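Local coordinates for membrane lipoprotein family protein (PDB 4PEV) that binds adenosine and probably serves as the membrane-anchored solute-binding lipoprotein of an ABC transporter that takes up nucleosides, at residues C[363-366]-C[367-371]; C[371-375]-C[376-380]; C[336-339]-C[340-344]. All coordinates share one frame; numbering follows the deposited sequence.

Interaction 1 (C[363-366]-C[367-371]); sequences EIVM and SQREK
Val365 and Arg369, one helical turn apart, run side by side and point the same way, joined both through the backbone and through their side chains. Arg369 N donates to Val365 O at 2.9 Å. The ladder of i to i+4 bonds is completed by Ser367 N to Glu363 O at 3.0 Å, Gln368 N to Ile364 O at 3.2 Å, and Glu370 N to Met366 O at 3.2 Å.

Arg369 is extended from CG through NE (chi3 -175°), and this straight chain carries the guanidinium back past Val365 CG1, which approaches NE obliquely at 3.3 Å. Selenomethionine Met366 bends at chi2 and chi3, bringing its CE over one face of the guanidinium near the rim, 3.9 Å from NH1. The buried charged group is thus flanked by methyls on this helix, while its N-H groups are satisfied elsewhere: NE gives to Ile294 O, NH1 to Ser334 O, and NH2 pairs with Glu286. Three partners fix the rotation of the plane, and the carboxylate of Glu286 probably balances the charge. Gln368 turns away after its CG passes Ile364 O at 3.3 Å, and its NE2 donates to Gln291 O. At the outer side, Glu370 lays its extended chain alongside Met366 O.

The arrangement is that of a regular alpha-helix, here helix 358-372, with one arginine reaching from it to tie strand 293-299 and the segments around Glu286 and Ser334 to the helix in one lobe of this solute-binding protein.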
loop_
_atom_site.group_PDB
_atom_site.type_symbol
_atom_site.label_atom_id
_atom_site.label_comp_id
_atom_site.label_asym_id
_atom_site.label_seq_id
_atom_site.Cartn_x
_atom_site.Cartn_y
_atom_site.Cartn_z
ATOM N N GLU C 363 10.110 -4.774 20.182
ATOM C CA GLU C 363 11.045 -4.016 21.028
ATOM C C GLU C 363 11.972 -3.140 20.188
ATOM O O GLU C 363 12.195 -1.971 20.515
ATOM C CB GLU C 363 11.876 -4.944 21.916
ATOM C CG GLU C 363 11.094 -5.564 23.067
ATOM C CD GLU C 363 11.826 -6.738 23.712
ATOM O OE1 GLU C 363 13.058 -6.892 23.488
ATOM O OE2 GLU C 363 11.159 -7.517 24.435
ATOM N N ILE C 364 12.480 -3.707 19.095
ATOM C CA ILE C 364 13.431 -3.006 18.250
ATOM C C ILE C 364 12.802 -1.863 17.472
ATOM O O ILE C 364 13.421 -0.826 17.319
ATOM C CB ILE C 364 14.133 -3.942 17.249
ATOM C CG1 ILE C 364 14.912 -5.040 17.984
ATOM C CG2 ILE C 364 15.067 -3.139 16.342
ATOM C CD1 ILE C 364 15.568 -6.043 17.061
ATOM N N VAL C 365 11.590 -2.029 16.969
ATOM C CA VAL C 365 10.982 -0.950 16.202
ATOM C C VAL C 365 10.670 0.217 17.133
ATOM O O VAL C 365 10.940 1.373 16.803
ATOM C CB VAL C 365 9.691 -1.381 15.475
ATOM C CG1 VAL C 365 9.082 -0.198 14.734
ATOM C CG2 VAL C 365 9.956 -2.528 14.508
HETATM N N MSE C 366 10.115 -0.088 18.303
HETATM C CA MSE C 366 9.714 0.942 19.265
HETATM C C MSE C 366 10.920 1.668 19.765
HETATM O O MSE C 366 10.849 2.853 20.105
HETATM C CB MSE C 366 9.007 0.333 20.471
HETATM C CG MSE C 366 7.687 -0.356 20.130
HETATM SE SE MSE C 366 6.462 0.837 19.137
HETATM C CE MSE C 366 5.484 -0.457 18.019
ATOM N N SER C 367 12.040 0.962 19.818
ATOM C CA SER C 367 13.301 1.558 20.201
ATOM C C SER C 367 13.681 2.631 19.203
ATOM O O SER C 367 14.050 3.725 19.601
ATOM C CB SER C 367 14.384 0.482 20.259
ATOM O OG SER C 367 15.589 0.993 20.760
ATOM N N GLN C 368 13.546 2.329 17.914
ATOM C CA GLN C 368 13.959 3.242 16.820
ATOM C C GLN C 368 13.002 4.420 16.581
ATOM O O GLN C 368 13.416 5.488 16.133
ATOM C CB GLN C 368 14.114 2.461 15.514
ATOM C CG GLN C 368 15.149 1.342 15.572
ATOM C CD GLN C 368 16.559 1.834 15.309
ATOM O OE1 GLN C 368 17.184 2.474 16.148
ATOM N NE2 GLN C 368 17.060 1.542 14.131
ATOM N N ARG C 369 11.722 4.207 16.857
ATOM C CA ARG C 369 10.734 5.270 16.813
ATOM C C ARG C 369 10.927 6.283 17.946
ATOM O O ARG C 369 10.639 7.464 17.766
ATOM C CB ARG C 369 9.342 4.671 16.912
ATOM C CG ARG C 369 8.967 3.807 15.720
ATOM C CD ARG C 369 7.499 3.421 15.778
ATOM N NE ARG C 369 7.124 2.495 14.721
ATOM C CZ ARG C 369 5.896 2.013 14.549
ATOM N NH1 ARG C 369 4.912 2.381 15.368
ATOM N NH2 ARG C 369 5.650 1.152 13.561
ATOM N N GLU C 370 11.367 5.816 19.120
ATOM C CA GLU C 370 11.805 6.719 20.198
ATOM C C GLU C 370 13.013 7.547 19.748
ATOM O O GLU C 370 13.085 8.721 20.044
ATOM C CB GLU C 370 12.168 5.946 21.476
ATOM C CG GLU C 370 10.976 5.418 22.282
ATOM C CD GLU C 370 11.325 4.224 23.190
ATOM O OE1 GLU C 370 12.505 3.795 23.212
ATOM O OE2 GLU C 370 10.415 3.690 23.877
ATOM N N LYS C 371 13.942 6.927 19.020
ATOM C CA LYS C 371 15.184 7.580 18.620
ATOM C C LYS C 371 15.075 8.520 17.437
ATOM O O LYS C 371 15.825 9.494 17.368
ATOM C CB LYS C 371 16.241 6.554 18.253
ATOM C CG LYS C 371 16.948 5.907 19.427
ATOM C CD LYS C 371 18.120 5.057 18.942
ATOM C CE LYS C 371 19.175 4.821 20.017
ATOM N NZ LYS C 371 18.814 3.684 20.908
#

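Interaction 2 (C[371-375]-C[376-380]); sequences KWISN and DGWRL
Ile373 meets Trp378 obliquely, its CG2 methyl set over one face of the indole and displaced toward the rim. The methyl lies 4.0 Å from the centroid of the five-membered ring, 26° off the normal, a CH-pi contact; its nearest ring atom is NE1 at 3.7 Å. With CG2 anti to the backbone N, the other branch of Ile373 runs on toward the six-membered ring, where CD1 comes 4.1 Å from CZ2. Asn375 CA takes the edge of the same indole, near its plane. Replacing Trp378 by an alanine would probably leave the Ile373 methyl without its aromatic face and open a gap beside Ile295, which the indole also touches.

Between these two residues the chain turns from one helix into the next. Ile373 is the first residue to leave helical geometry, and Ser374 is the N-cap of the helix that follows. Its OG sits between the backbone N and the carbonyl carbon (chi1 73°), a position from which it accepts from Gly377 N at 3.2 Å with a fairly straight N-H...O angle of 160°. The same OG is hydrogen-bonded to Asp172 of helix 159-181, linking the cap to a neighbouring helix. The first turn is closed by Arg379 N to Asn375 O at 2.8 Å and by a weak bond from Trp378 N to Ser374 O at 3.4 Å. On the outer side, Arg379 bends at chi3 so that Asp376 OD1 meets its guanidinium at the edge, in plane, as a salt bridge.

Taken together, this is a serine N-cap with a hydrophobic staple between Ile373 (N') and Trp378 (N4) at the junction of helices 358-372 and 375-389.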
loop_
_atom_site.group_PDB
_atom_site.type_symbol
_atom_site.label_atom_id
_atom_site.label_comp_id
_atom_site.label_asym_id
_atom_site.label_seq_id
_atom_site.Cartn_x
_atom_site.Cartn_y
_atom_site.Cartn_z
ATOM N N LYS C 371 13.942 6.927 19.020
ATOM C CA LYS C 371 15.184 7.580 18.620
ATOM C C LYS C 371 15.075 8.520 17.437
ATOM O O LYS C 371 15.825 9.494 17.368
ATOM C CB LYS C 371 16.241 6.554 18.253
ATOM C CG LYS C 371 16.948 5.907 19.427
ATOM C CD LYS C 371 18.120 5.057 18.942
ATOM C CE LYS C 371 19.175 4.821 20.017
ATOM N NZ LYS C 371 18.814 3.684 20.908
ATOM N N TRP C 372 14.193 8.218 16.479
ATOM C CA TRP C 372 14.218 8.914 15.181
ATOM C C TRP C 372 12.920 9.559 14.724
ATOM O O TRP C 372 12.871 10.120 13.633
ATOM C CB TRP C 372 14.714 7.970 14.096
ATOM C CG TRP C 372 16.115 7.562 14.296
ATOM C CD1 TRP C 372 16.544 6.382 14.784
ATOM C CD2 TRP C 372 17.284 8.335 14.017
ATOM N NE1 TRP C 372 17.915 6.353 14.825
ATOM C CE2 TRP C 372 18.396 7.543 14.359
ATOM C CE3 TRP C 372 17.500 9.616 13.505
ATOM C CZ2 TRP C 372 19.717 7.988 14.216
ATOM C CZ3 TRP C 372 18.813 10.068 13.367
ATOM C CH2 TRP C 372 19.907 9.251 13.723
ATOM N N ILE C 373 11.876 9.499 15.537
ATOM C CA ILE C 373 10.649 10.214 15.217
ATOM C C ILE C 373 10.348 11.160 16.380
ATOM O O ILE C 373 9.973 10.725 17.449
ATOM C CB ILE C 373 9.463 9.251 14.937
ATOM C CG1 ILE C 373 9.886 8.121 13.969
ATOM C CG2 ILE C 373 8.268 10.018 14.369
ATOM C CD1 ILE C 373 8.748 7.269 13.413
ATOM N N SER C 374 10.530 12.456 16.157
ATOM C CA SER C 374 10.270 13.474 17.180
ATOM C C SER C 374 8.785 13.543 17.551
ATOM O O SER C 374 7.919 13.039 16.814
ATOM C CB SER C 374 10.732 14.856 16.688
ATOM O OG SER C 374 9.854 15.383 15.692
ATOM N N ASN C 375 8.497 14.179 18.689
ATOM C CA ASN C 375 7.113 14.379 19.146
ATOM C C ASN C 375 6.336 15.337 18.250
ATOM O O ASN C 375 5.114 15.269 18.192
ATOM C CB ASN C 375 7.098 14.883 20.588
ATOM C CG ASN C 375 7.506 13.810 21.579
ATOM O OD1 ASN C 375 7.340 12.616 21.333
ATOM N ND2 ASN C 375 8.033 14.232 22.713
ATOM N N ASP C 376 7.057 16.236 17.576
ATOM C CA ASP C 376 6.478 17.124 16.578
ATOM C C ASP C 376 5.961 16.331 15.398
ATOM O O ASP C 376 4.907 16.653 14.859
ATOM C CB ASP C 376 7.513 18.135 16.076
ATOM C CG ASP C 376 7.875 19.180 17.121
ATOM O OD1 ASP C 376 6.973 19.673 17.836
ATOM O OD2 ASP C 376 9.078 19.510 17.222
ATOM N N GLY C 377 6.721 15.310 14.993
ATOM C CA GLY C 377 6.282 14.349 13.985
ATOM C C GLY C 377 4.919 13.761 14.317
ATOM O O GLY C 377 4.007 13.781 13.473
ATOM N N TRP C 378 4.780 13.279 15.556
ATOM C CA TRP C 378 3.536 12.664 16.054
ATOM C C TRP C 378 2.391 13.638 16.260
ATOM O O TRP C 378 1.224 13.285 16.074
ATOM C CB TRP C 378 3.798 11.947 17.378
ATOM C CG TRP C 378 4.635 10.721 17.222
ATOM C CD1 TRP C 378 5.827 10.445 17.836
ATOM C CD2 TRP C 378 4.349 9.606 16.374
ATOM N NE1 TRP C 378 6.294 9.218 17.428
ATOM C CE2 TRP C 378 5.407 8.682 16.530
ATOM C CE3 TRP C 378 3.296 9.296 15.490
ATOM C CZ2 TRP C 378 5.444 7.463 15.835
ATOM C CZ3 TRP C 378 3.331 8.090 14.803
ATOM C CH2 TRP C 378 4.400 7.188 14.976
ATOM N N ARG C 379 2.745 14.846 16.680
ATOM C CA ARG C 379 1.808 15.934 16.909
ATOM C C ARG C 379 1.194 16.285 15.558
ATOM O O ARG C 379 -0.025 16.338 15.420
ATOM C CB ARG C 379 2.576 17.127 17.521
ATOM C CG ARG C 379 1.782 18.185 18.278
ATOM C CD ARG C 379 2.586 19.487 18.429
ATOM N NE ARG C 379 2.512 20.331 17.215
ATOM C CZ ARG C 379 3.548 20.826 16.516
ATOM N NH1 ARG C 379 4.812 20.615 16.876
ATOM N NH2 ARG C 379 3.315 21.570 15.434
ATOM N N LEU C 380 2.046 16.473 14.553
ATOM C CA LEU C 380 1.597 16.735 13.177
ATOM C C LEU C 380 0.832 15.577 12.523
ATOM O O LEU C 380 -0.130 15.823 11.795
ATOM C CB LEU C 380 2.777 17.115 12.288
ATOM C CG LEU C 380 3.403 18.462 12.636
ATOM C CD1 LEU C 380 4.757 18.622 11.957
ATOM C CD2 LEU C 380 2.465 19.609 12.273
#

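Interaction 3 (C[336-339]-C[340-344]); sequences EEII and RYFAE
Ile338 and Phe342 stand side by side one turn apart and make the close apolar part of this contact. Ile338 CG2 reaches the rim of the phenyl ring in its plane, 3.6 Å from CE2, while Ile338 O lies near the same edge, 3.2 Å from CD2. The methyl is anti to the backbone N, a placement that aims it along the helix at the ring. Tyr341 CG is likewise anti to its own backbone N (chi1 171°), which brings its CD2 over the centre of the Phe342 face, 3.7 Å above the plane, and Phe342 CD2 is in turn at the tyrosine edge, a T-shaped approach. Buried Phe342 therefore has neighbours at both face and rim.

Four successive i to i+4 backbone bonds run through the segment: Tyr341 N to Glu337 O is 2.8 Å, Arg340 N to Glu336 O and Ala343 N to Ile339 O are each 3.1 Å, and Phe342 N to Ile338 O is 3.3 Å.

The opposite character belongs to the exposed glutamates and Arg340. Glu336 and Glu337 keep their carboxylates clear of the following turn, and the side chains of Glu336 and Arg340 come together only loosely, CB to NH2 at 4.4 Å. One guanidinium face lies above Glu336 O, well off centre, and the charge is met instead by Glu359 in a salt bridge with NH1.

Within the fold, helix 336-348 follows the short strand 331-333. Ile339 packs against Val361, Met366 and Arg369 of helix 358-372, whereas Tyr341 and Phe342 touch Leu75 and Met72 of helix 69-84; Phe342 also rests on Ala283 and Ser284, just beyond strand 277-282, its side chain about 8 Å from that of the adenosine-binding Asp282.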
loop_
_atom_site.group_PDB
_atom_site.type_symbol
_atom_site.label_atom_id
_atom_site.label_comp_id
_atom_site.label_asym_id
_atom_site.label_seq_id
_atom_site.Cartn_x
_atom_site.Cartn_y
_atom_site.Cartn_z
ATOM N N GLU C 336 1.946 -1.434 17.823
ATOM C CA GLU C 336 2.523 -2.609 18.535
ATOM C C GLU C 336 1.903 -3.943 18.147
ATOM O O GLU C 336 2.601 -4.875 17.771
ATOM C CB GLU C 336 2.382 -2.482 20.065
ATOM C CG GLU C 336 3.374 -1.554 20.764
ATOM C CD GLU C 336 2.936 -0.083 20.786
ATOM O OE1 GLU C 336 3.308 0.615 21.759
ATOM O OE2 GLU C 336 2.229 0.384 19.843
ATOM N N GLU C 337 0.588 -4.035 18.261
ATOM C CA GLU C 337 -0.089 -5.314 18.090
ATOM C C GLU C 337 -0.056 -5.787 16.632
ATOM O O GLU C 337 0.158 -6.972 16.364
ATOM C CB GLU C 337 -1.520 -5.256 18.647
ATOM C CG GLU C 337 -2.604 -4.819 17.677
ATOM C CD GLU C 337 -3.992 -5.189 18.169
ATOM O OE1 GLU C 337 -4.358 -4.764 19.290
ATOM O OE2 GLU C 337 -4.716 -5.905 17.437
ATOM N N ILE C 338 -0.232 -4.848 15.705
ATOM C CA ILE C 338 -0.231 -5.142 14.267
ATOM C C ILE C 338 1.169 -5.656 13.866
ATOM O O ILE C 338 1.298 -6.608 13.100
ATOM C CB ILE C 338 -0.590 -3.908 13.389
ATOM C CG1 ILE C 338 -1.770 -3.078 13.948
ATOM C CG2 ILE C 338 -0.886 -4.349 11.967
ATOM C CD1 ILE C 338 -3.164 -3.456 13.473
ATOM N N ILE C 339 2.205 -5.024 14.414
ATOM C CA ILE C 339 3.588 -5.415 14.165
ATOM C C ILE C 339 3.857 -6.838 14.625
ATOM O O ILE C 339 4.483 -7.619 13.904
ATOM C CB ILE C 339 4.579 -4.467 14.877
ATOM C CG1 ILE C 339 4.570 -3.105 14.201
ATOM C CG2 ILE C 339 6.004 -5.006 14.838
ATOM C CD1 ILE C 339 5.214 -2.014 15.022
ATOM N N ARG C 340 3.382 -7.159 15.827
ATOM C CA ARG C 340 3.592 -8.482 16.399
ATOM C C ARG C 340 2.762 -9.518 15.637
ATOM O O ARG C 340 3.218 -10.626 15.423
ATOM C CB ARG C 340 3.249 -8.493 17.897
ATOM C CG ARG C 340 3.643 -9.788 18.615
ATOM C CD ARG C 340 3.391 -9.764 20.126
ATOM N NE ARG C 340 2.552 -8.637 20.558
ATOM C CZ ARG C 340 2.961 -7.599 21.302
ATOM N NH1 ARG C 340 4.219 -7.518 21.741
ATOM N NH2 ARG C 340 2.099 -6.628 21.626
ATOM N N TYR C 341 1.560 -9.152 15.208
ATOM C CA TYR C 341 0.690 -10.085 14.485
ATOM C C TYR C 341 1.304 -10.635 13.201
ATOM O O TYR C 341 1.238 -11.844 12.926
ATOM C CB TYR C 341 -0.619 -9.394 14.152
ATOM C CG TYR C 341 -1.528 -10.160 13.233
ATOM C CD1 TYR C 341 -2.333 -11.190 13.714
ATOM C CD2 TYR C 341 -1.625 -9.820 11.889
ATOM C CE1 TYR C 341 -3.197 -11.875 12.870
ATOM C CE2 TYR C 341 -2.486 -10.487 11.041
ATOM C CZ TYR C 341 -3.266 -11.516 11.529
ATOM O OH TYR C 341 -4.116 -12.172 10.670
ATOM N N PHE C 342 1.892 -9.736 12.413
ATOM C CA PHE C 342 2.522 -10.123 11.155
ATOM C C PHE C 342 3.830 -10.777 11.412
ATOM O O PHE C 342 4.246 -11.622 10.642
ATOM C CB PHE C 342 2.699 -8.927 10.232
ATOM C CG PHE C 342 1.424 -8.497 9.608
ATOM C CD1 PHE C 342 0.887 -9.227 8.568
ATOM C CD2 PHE C 342 0.727 -7.409 10.106
ATOM C CE1 PHE C 342 -0.318 -8.861 8.008
ATOM C CE2 PHE C 342 -0.478 -7.026 9.550
ATOM C CZ PHE C 342 -1.003 -7.755 8.495
ATOM N N ALA C 343 4.482 -10.394 12.499
ATOM C CA ALA C 343 5.702 -11.069 12.927
ATOM C C ALA C 343 5.409 -12.520 13.342
ATOM O O ALA C 343 6.184 -13.417 13.018
ATOM C CB ALA C 343 6.371 -10.292 14.055
ATOM N N GLU C 344 4.295 -12.741 14.044
ATOM C CA GLU C 344 3.804 -14.095 14.370
ATOM C C GLU C 344 3.577 -14.899 13.086
ATOM O O GLU C 344 4.031 -16.029 12.971
ATOM C CB GLU C 344 2.496 -14.039 15.194
ATOM C CG GLU C 344 2.678 -13.555 16.646
ATOM C CD GLU C 344 1.389 -13.083 17.354
ATOM O OE1 GLU C 344 0.266 -13.327 16.846
ATOM O OE2 GLU C 344 1.505 -12.473 18.453
#

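In the fold
Along the chain the order is interaction 3 on helix 336-348, interaction 1 on helix 358-372, then interaction 2 where that helix gives way to helix 375-389. Interactions 1 and 2 share Lys371 and have centres about 12 Å apart. Interactions 1 and 3, with centres about 14 Å apart, touch directly: Ile339 CD1 lies 3.4 Å from Met366 CE and 3.5 Å from Arg369 NH2. Interactions 2 and 3 do not meet, their nearest atoms being about 9 Å apart. Contacts to strand 293-299 from interactions 1 and 2 fasten this helical run to the mixed sheet, while interaction 3 lies nearest the adenosine site, the side chain of Phe342 being about 13 Å from the bound adenosine.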